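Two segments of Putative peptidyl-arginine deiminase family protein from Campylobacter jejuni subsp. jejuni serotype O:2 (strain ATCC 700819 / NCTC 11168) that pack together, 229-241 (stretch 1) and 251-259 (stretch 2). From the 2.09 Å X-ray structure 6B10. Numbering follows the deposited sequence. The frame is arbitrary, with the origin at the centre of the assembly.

Stretch 1 229-241: EDEHYLPLQKMKE
Stretch 2, residues 251-259: LELPIPKPL

Stretch 2 opens with the last part of a β-strand, which ends at 254, and continues as extended loop, running antiparallel to stretch 1, whose helix continues beyond 241; CA atoms pair Lys-240 with Glu-252 (9.1 Å), Leu-236 with Pro-254 (9.9 Å), His-232 with Ile-255 (9.0 Å) and Asp-230 with Pro-258 (9.0 Å). The contact is light, burying 227 Å² in all.

Leu-251 is out of reach. Glu-252 (phi/psi -94/142, chi1 m, chi2 t) has its CA-to-CB bond sideways, yet its end approaches the helix: OE2 accepts from Lys-240 NZ at 2.6 Å, a salt bridge. Lys-240, all four chi angles t, has the length to span the gap. Leu-253 makes no contact, and Pro-254 points away.

Ile-255 (-64/149, chi1 p, chi2 t) points toward stretch 1, with the largest covered area, 66 Å². Its side chain meets three residues: CG2 lies 4.3 Å from Leu-236 CD1 (m, t), an apolar contact; CD1 lies 3.7 Å from His-232 ND1 (chi1 m, -66°; chi2 103°), oblique to the ring, and 4.4 Å from Asp-230 OD1. Asp-230 (chi1 t) fixes that imidazole: its short carboxylate reaches a free N-H before the helix, OD1 accepting from His-232 N (2.9 Å, a capping bond) and ND1 (2.8 Å) within a type I turn, 230-233.

Pro-256 is out of reach; Lys-257 points away. Pro-258 (-48/129), CA-to-CB sideways, places CG 4.3 Å from Asp-230 OD2, a loose carbon-to-carboxylate contact, not a hydrogen bond.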

ATOM      1  N   GLU A 229     -22.069  -4.193 -18.670  1.00 50.43           N
ATOM      2  CA  GLU A 229     -21.549  -3.395 -19.781  1.00 51.42           C
ATOM      3  C   GLU A 229     -20.097  -2.960 -19.572  1.00 51.75           C
ATOM      4  O   GLU A 229     -19.366  -2.752 -20.543  1.00 54.04           O
ATOM      5  CB  GLU A 229     -22.426  -2.156 -20.004  1.00 52.22           C
ATOM      6  N   ASP A 230     -19.681  -2.826 -18.313  1.00 50.58           N
ATOM      7  CA  ASP A 230     -18.347  -2.306 -17.984  1.00 47.73           C
ATOM      8  C   ASP A 230     -17.246  -3.308 -18.342  1.00 45.77           C
ATOM      9  O   ASP A 230     -17.395  -4.516 -18.142  1.00 45.93           O
ATOM     10  CB  ASP A 230     -18.278  -1.941 -16.494  1.00 47.82           C
ATOM     11  CG  ASP A 230     -17.113  -1.018 -16.164  1.00 47.06           C
ATOM     12  OD1 ASP A 230     -15.955  -1.485 -16.164  1.00 47.14           O
ATOM     13  OD2 ASP A 230     -17.351   0.178 -15.891  1.00 44.85           O
ATOM     14  N   GLU A 231     -16.139  -2.796 -18.871  1.00 44.95           N
ATOM     15  CA  GLU A 231     -15.005  -3.643 -19.271  1.00 46.92           C
ATOM     16  C   GLU A 231     -14.357  -4.401 -18.104  1.00 44.47           C
ATOM     17  O   GLU A 231     -13.694  -5.414 -18.313  1.00 44.00           O
ATOM     18  CB  GLU A 231     -13.941  -2.818 -20.011  1.00 48.59           C
ATOM     19  CG  GLU A 231     -13.285  -1.718 -19.188  1.00 50.83           C
ATOM     20  CD  GLU A 231     -12.301  -0.895 -19.999  1.00 53.79           C
ATOM     21  OE1 GLU A 231     -11.582  -1.478 -20.840  1.00 57.27           O
ATOM     22  OE2 GLU A 231     -12.244   0.336 -19.791  1.00 54.91           O
ATOM     23  N   HIS A 232     -14.551  -3.904 -16.885  1.00 42.98           N
ATOM     24  CA  HIS A 232     -14.066  -4.581 -15.682  1.00 40.95           C
ATOM     25  C   HIS A 232     -14.889  -5.798 -15.276  1.00 39.71           C
ATOM     26  O   HIS A 232     -14.435  -6.583 -14.448  1.00 38.95           O
ATOM     27  CB  HIS A 232     -14.052  -3.610 -14.503  1.00 40.60           C
ATOM     28  CG  HIS A 232     -13.067  -2.499 -14.647  1.00 39.61           C
ATOM     29  ND1 HIS A 232     -13.433  -1.222 -15.006  1.00 39.46           N
ATOM     30  CD2 HIS A 232     -11.726  -2.469 -14.467  1.00 39.82           C
ATOM     31  CE1 HIS A 232     -12.359  -0.452 -15.038  1.00 39.11           C
ATOM     32  NE2 HIS A 232     -11.311  -1.185 -14.715  1.00 38.81           N
ATOM     33  N   TYR A 233     -16.086  -5.960 -15.835  1.00 39.07           N
ATOM     34  CA  TYR A 233     -17.017  -6.980 -15.343  1.00 39.94           C
ATOM     35  C   TYR A 233     -16.439  -8.396 -15.334  1.00 40.90           C
ATOM     36  O   TYR A 233     -16.420  -9.048 -14.289  1.00 41.63           O
ATOM     37  CB  TYR A 233     -18.331  -6.972 -16.136  1.00 40.14           C
ATOM     38  CG  TYR A 233     -19.326  -7.975 -15.602  1.00 40.22           C
ATOM     39  CD1 TYR A 233     -20.122  -7.670 -14.505  1.00 40.67           C
ATOM     40  CD2 TYR A 233     -19.448  -9.243 -16.170  1.00 40.99           C
ATOM     41  CE1 TYR A 233     -21.025  -8.588 -13.997  1.00 41.77           C
ATOM     42  CE2 TYR A 233     -20.351 -10.169 -15.671  1.00 41.62           C
ATOM     43  CZ  TYR A 233     -21.134  -9.838 -14.584  1.00 43.43           C
ATOM     44  OH  TYR A 233     -22.030 -10.753 -14.077  1.00 45.55           O
ATOM     45  N   LEU A 234     -15.988  -8.870 -16.494  1.00 40.90           N
ATOM     46  CA  LEU A 234     -15.539 -10.264 -16.635  1.00 41.20           C
ATOM     47  C   LEU A 234     -14.178 -10.560 -15.986  1.00 38.01           C
ATOM     48  O   LEU A 234     -14.027 -11.606 -15.355  1.00 37.98           O
ATOM     49  CB  LEU A 234     -15.539 -10.700 -18.111  1.00 43.59           C
ATOM     50  CG  LEU A 234     -16.917 -10.797 -18.785  1.00 46.13           C
ATOM     51  CD1 LEU A 234     -16.763 -11.031 -20.282  1.00 46.95           C
ATOM     52  CD2 LEU A 234     -17.784 -11.887 -18.161  1.00 46.63           C
ATOM     53  N   PRO A 235     -13.186  -9.660 -16.149  1.00 34.96           N
ATOM     54  CA  PRO A 235     -11.932  -9.826 -15.418  1.00 34.29           C
ATOM     55  C   PRO A 235     -12.133  -9.944 -13.909  1.00 33.73           C
ATOM     56  O   PRO A 235     -11.539 -10.819 -13.279  1.00 34.07           O
ATOM     57  CB  PRO A 235     -11.161  -8.551 -15.748  1.00 35.09           C
ATOM     58  CG  PRO A 235     -11.678  -8.135 -17.076  1.00 35.74           C
ATOM     59  CD  PRO A 235     -13.118  -8.544 -17.108  1.00 35.60           C
ATOM     60  N   LEU A 236     -12.971  -9.079 -13.343  1.00 33.08           N
ATOM     61  CA  LEU A 236     -13.250  -9.113 -11.911  1.00 33.23           C
ATOM     62  C   LEU A 236     -14.132 -10.293 -11.518  1.00 34.53           C
ATOM     63  O   LEU A 236     -13.975 -10.839 -10.426  1.00 33.60           O
ATOM     64  CB  LEU A 236     -13.851  -7.787 -11.429  1.00 31.79           C
ATOM     65  CG  LEU A 236     -12.875  -6.605 -11.499  1.00 31.50           C
ATOM     66  CD1 LEU A 236     -13.548  -5.325 -11.038  1.00 31.69           C
ATOM     67  CD2 LEU A 236     -11.614  -6.866 -10.683  1.00 31.04           C
ATOM     68  N   GLN A 237     -15.046 -10.699 -12.397  1.00 35.76           N
ATOM     69  CA  GLN A 237     -15.814 -11.921 -12.142  1.00 37.87           C
ATOM     70  C   GLN A 237     -14.902 -13.147 -12.122  1.00 36.88           C
ATOM     71  O   GLN A 237     -15.060 -14.019 -11.272  1.00 36.11           O
ATOM     72  CB  GLN A 237     -16.952 -12.101 -13.151  1.00 39.37           C
ATOM     73  CG  GLN A 237     -18.172 -11.236 -12.856  1.00 42.16           C
ATOM     74  CD  GLN A 237     -18.905 -11.637 -11.577  1.00 43.77           C
ATOM     75  OE1 GLN A 237     -18.976 -12.814 -11.230  1.00 45.40           O
ATOM     76  NE2 GLN A 237     -19.463 -10.651 -10.878  1.00 45.82           N
ATOM     77  N   LYS A 238     -13.940 -13.202 -13.040  1.00 37.05           N
ATOM     78  CA  LYS A 238     -12.962 -14.296 -13.056  1.00 38.51           C
ATOM     79  C   LYS A 238     -12.050 -14.267 -11.820  1.00 36.75           C
ATOM     80  O   LYS A 238     -11.772 -15.306 -11.217  1.00 36.10           O
ATOM     81  CB  LYS A 238     -12.110 -14.246 -14.325  1.00 40.66           C
ATOM     82  CG  LYS A 238     -12.835 -14.668 -15.593  1.00 42.67           C
ATOM     83  CD  LYS A 238     -11.931 -14.483 -16.801  1.00 44.65           C
ATOM     84  CE  LYS A 238     -12.698 -14.585 -18.107  1.00 47.00           C
ATOM     85  NZ  LYS A 238     -11.875 -14.095 -19.246  1.00 48.38           N
ATOM     86  N   MET A 239     -11.589 -13.077 -11.447  1.00 35.23           N
ATOM     87  CA  MET A 239     -10.818 -12.915 -10.215  1.00 33.58           C
ATOM     88  C   MET A 239     -11.617 -13.414  -9.010  1.00 33.32           C
ATOM     89  O   MET A 239     -11.069 -14.075  -8.131  1.00 33.62           O
ATOM     90  CB  MET A 239     -10.415 -11.454 -10.010  1.00 32.43           C
ATOM     91  CG  MET A 239      -9.362 -11.253  -8.926  1.00 31.33           C
ATOM     92  SD  MET A 239      -8.982  -9.514  -8.643  1.00 30.08           S
ATOM     93  CE  MET A 239     -10.465  -8.991  -7.789  1.00 30.82           C
ATOM     94  N   LYS A 240     -12.910 -13.101  -8.973  1.00 33.91           N
ATOM     95  CA  LYS A 240     -13.774 -13.568  -7.890  1.00 34.86           C
ATOM     96  C   LYS A 240     -13.746 -15.093  -7.783  1.00 35.54           C
ATOM     97  O   LYS A 240     -13.586 -15.644  -6.689  1.00 35.41           O
ATOM     98  CB  LYS A 240     -15.213 -13.076  -8.084  1.00 34.91           C
ATOM     99  CG  LYS A 240     -16.154 -13.440  -6.945  1.00 35.88           C
ATOM    100  CD  LYS A 240     -17.591 -13.037  -7.252  1.00 37.66           C
ATOM    101  CE  LYS A 240     -18.562 -13.575  -6.211  1.00 38.79           C
ATOM    102  NZ  LYS A 240     -19.811 -12.755  -6.133  1.00 40.08           N
ATOM    103  N   GLU A 241     -13.901 -15.767  -8.921  1.00 36.62           N
ATOM    104  CA  GLU A 241     -13.901 -17.234  -8.954  1.00 36.41           C
ATOM    105  C   GLU A 241     -12.592 -17.821  -8.434  1.00 34.58           C
ATOM    106  O   GLU A 241     -12.612 -18.773  -7.652  1.00 34.11           O
ATOM    107  CB  GLU A 241     -14.195 -17.749 -10.372  1.00 38.49           C
ATOM    108  CG  GLU A 241     -15.623 -17.492 -10.845  1.00 39.66           C
ATOM    109  CD  GLU A 241     -16.666 -18.071  -9.906  1.00 41.30           C
ATOM    110  OE1 GLU A 241     -16.418 -19.155  -9.341  1.00 43.47           O
ATOM    111  OE2 GLU A 241     -17.732 -17.439  -9.722  1.00 43.50           O
ATOM    112  N   LEU A 251     -15.014 -10.409   0.973  1.00 24.08           N
ATOM    113  CA  LEU A 251     -15.805  -9.199   1.158  1.00 24.33           C
ATOM    114  C   LEU A 251     -15.667  -8.375  -0.118  1.00 23.91           C
ATOM    115  O   LEU A 251     -14.556  -8.148  -0.589  1.00 23.41           O
ATOM    116  CB  LEU A 251     -15.306  -8.430   2.390  1.00 24.30           C
ATOM    117  CG  LEU A 251     -16.065  -7.180   2.856  1.00 24.80           C
ATOM    118  CD1 LEU A 251     -15.954  -6.996   4.370  1.00 24.72           C
ATOM    119  CD2 LEU A 251     -15.566  -5.923   2.148  1.00 24.91           C
ATOM    120  N   GLU A 252     -16.787  -7.937  -0.693  1.00 23.99           N
ATOM    121  CA  GLU A 252     -16.751  -7.321  -2.024  1.00 23.86           C
ATOM    122  C   GLU A 252     -16.651  -5.808  -1.957  1.00 23.39           C
ATOM    123  O   GLU A 252     -17.251  -5.165  -1.093  1.00 24.06           O
ATOM    124  CB  GLU A 252     -17.971  -7.741  -2.843  1.00 25.18           C
ATOM    125  CG  GLU A 252     -17.952  -9.212  -3.229  1.00 25.53           C
ATOM    126  CD  GLU A 252     -19.106  -9.619  -4.130  1.00 26.24           C
ATOM    127  OE1 GLU A 252     -20.004  -8.790  -4.394  1.00 26.60           O
ATOM    128  OE2 GLU A 252     -19.101 -10.781  -4.587  1.00 27.42           O
ATOM    129  N   LEU A 253     -15.880  -5.251  -2.879  1.00 22.38           N
ATOM    130  CA  LEU A 253     -15.682  -3.812  -2.983  1.00 22.17           C
ATOM    131  C   LEU A 253     -16.105  -3.379  -4.378  1.00 23.05           C
ATOM    132  O   LEU A 253     -15.278  -3.333  -5.279  1.00 22.85           O
ATOM    133  CB  LEU A 253     -14.210  -3.464  -2.752  1.00 21.55           C
ATOM    134  CG  LEU A 253     -13.587  -3.945  -1.442  1.00 21.40           C
ATOM    135  CD1 LEU A 253     -12.079  -3.742  -1.472  1.00 21.21           C
ATOM    136  CD2 LEU A 253     -14.209  -3.238  -0.240  1.00 21.41           C
ATOM    137  N   PRO A 254     -17.404  -3.077  -4.573  1.00 24.37           N
ATOM    138  CA  PRO A 254     -17.877  -2.718  -5.911  1.00 24.24           C
ATOM    139  C   PRO A 254     -17.283  -1.408  -6.393  1.00 24.13           C
ATOM    140  O   PRO A 254     -17.371  -0.402  -5.702  1.00 23.66           O
ATOM    141  CB  PRO A 254     -19.394  -2.585  -5.731  1.00 24.74           C
ATOM    142  CG  PRO A 254     -19.587  -2.322  -4.271  1.00 24.38           C
ATOM    143  CD  PRO A 254     -18.503  -3.096  -3.591  1.00 24.39           C
ATOM    144  N   ILE A 255     -16.681  -1.422  -7.575  1.00 25.02           N
ATOM    145  CA  ILE A 255     -16.045  -0.218  -8.105  1.00 25.74           C
ATOM    146  C   ILE A 255     -17.093   0.866  -8.348  1.00 25.88           C
ATOM    147  O   ILE A 255     -18.255   0.558  -8.620  1.00 24.84           O
ATOM    148  CB  ILE A 255     -15.233  -0.493  -9.397  1.00 26.54           C
ATOM    149  CG1 ILE A 255     -16.130  -0.942 -10.555  1.00 26.96           C
ATOM    150  CG2 ILE A 255     -14.138  -1.518  -9.118  1.00 26.76           C
ATOM    151  CD1 ILE A 255     -15.385  -1.177 -11.861  1.00 27.60           C
ATOM    152  N   PRO A 256     -16.698   2.140  -8.215  1.00 26.64           N
ATOM    153  CA  PRO A 256     -17.664   3.202  -8.436  1.00 27.61           C
ATOM    154  C   PRO A 256     -17.990   3.347  -9.923  1.00 28.22           C
ATOM    155  O   PRO A 256     -17.378   2.679 -10.758  1.00 27.11           O
ATOM    156  CB  PRO A 256     -16.941   4.443  -7.914  1.00 27.11           C
ATOM    157  CG  PRO A 256     -15.504   4.145  -8.112  1.00 26.56           C
ATOM    158  CD  PRO A 256     -15.358   2.668  -7.904  1.00 26.81           C
ATOM    159  N   LYS A 257     -18.954   4.201 -10.244  1.00 29.89           N
ATOM    160  CA  LYS A 257     -19.226   4.525 -11.635  1.00 31.61           C
ATOM    161  C   LYS A 257     -17.985   5.208 -12.214  1.00 32.48           C
ATOM    162  O   LYS A 257     -17.210   5.804 -11.468  1.00 32.58           O
ATOM    163  CB  LYS A 257     -20.447   5.438 -11.770  1.00 32.48           C
ATOM    164  CG  LYS A 257     -21.761   4.828 -11.296  1.00 33.24           C
ATOM    165  CD  LYS A 257     -22.182   3.633 -12.134  1.00 33.61           C
ATOM    166  CE  LYS A 257     -23.588   3.179 -11.770  1.00 36.28           C
ATOM    167  N   PRO A 258     -17.786   5.107 -13.538  1.00 33.70           N
ATOM    168  CA  PRO A 258     -16.625   5.712 -14.195  1.00 35.74           C
ATOM    169  C   PRO A 258     -16.365   7.170 -13.797  1.00 38.04           C
ATOM    170  O   PRO A 258     -17.288   7.986 -13.821  1.00 40.17           O
ATOM    171  CB  PRO A 258     -16.978   5.617 -15.682  1.00 35.08           C
ATOM    172  CG  PRO A 258     -17.862   4.419 -15.779  1.00 34.39           C
ATOM    173  CD  PRO A 258     -18.616   4.336 -14.485  1.00 33.34           C
ATOM    174  N   LEU A 259     -15.124   7.469 -13.408  1.00 40.61           N
ATOM    175  CA  LEU A 259     -14.672   8.839 -13.129  1.00 43.33           C
ATOM    176  C   LEU A 259     -13.668   9.260 -14.190  1.00 43.62           C
ATOM    177  O   LEU A 259     -12.923   8.427 -14.705  1.00 44.85           O
ATOM    178  CB  LEU A 259     -13.995   8.929 -11.761  1.00 45.63           C
ATOM    179  CG  LEU A 259     -14.867   8.787 -10.516  1.00 46.64           C
ATOM    180  CD1 LEU A 259     -14.936   7.334 -10.080  1.00 47.43           C
ATOM    181  CD2 LEU A 259     -14.311   9.640  -9.388  1.00 48.49           C
TER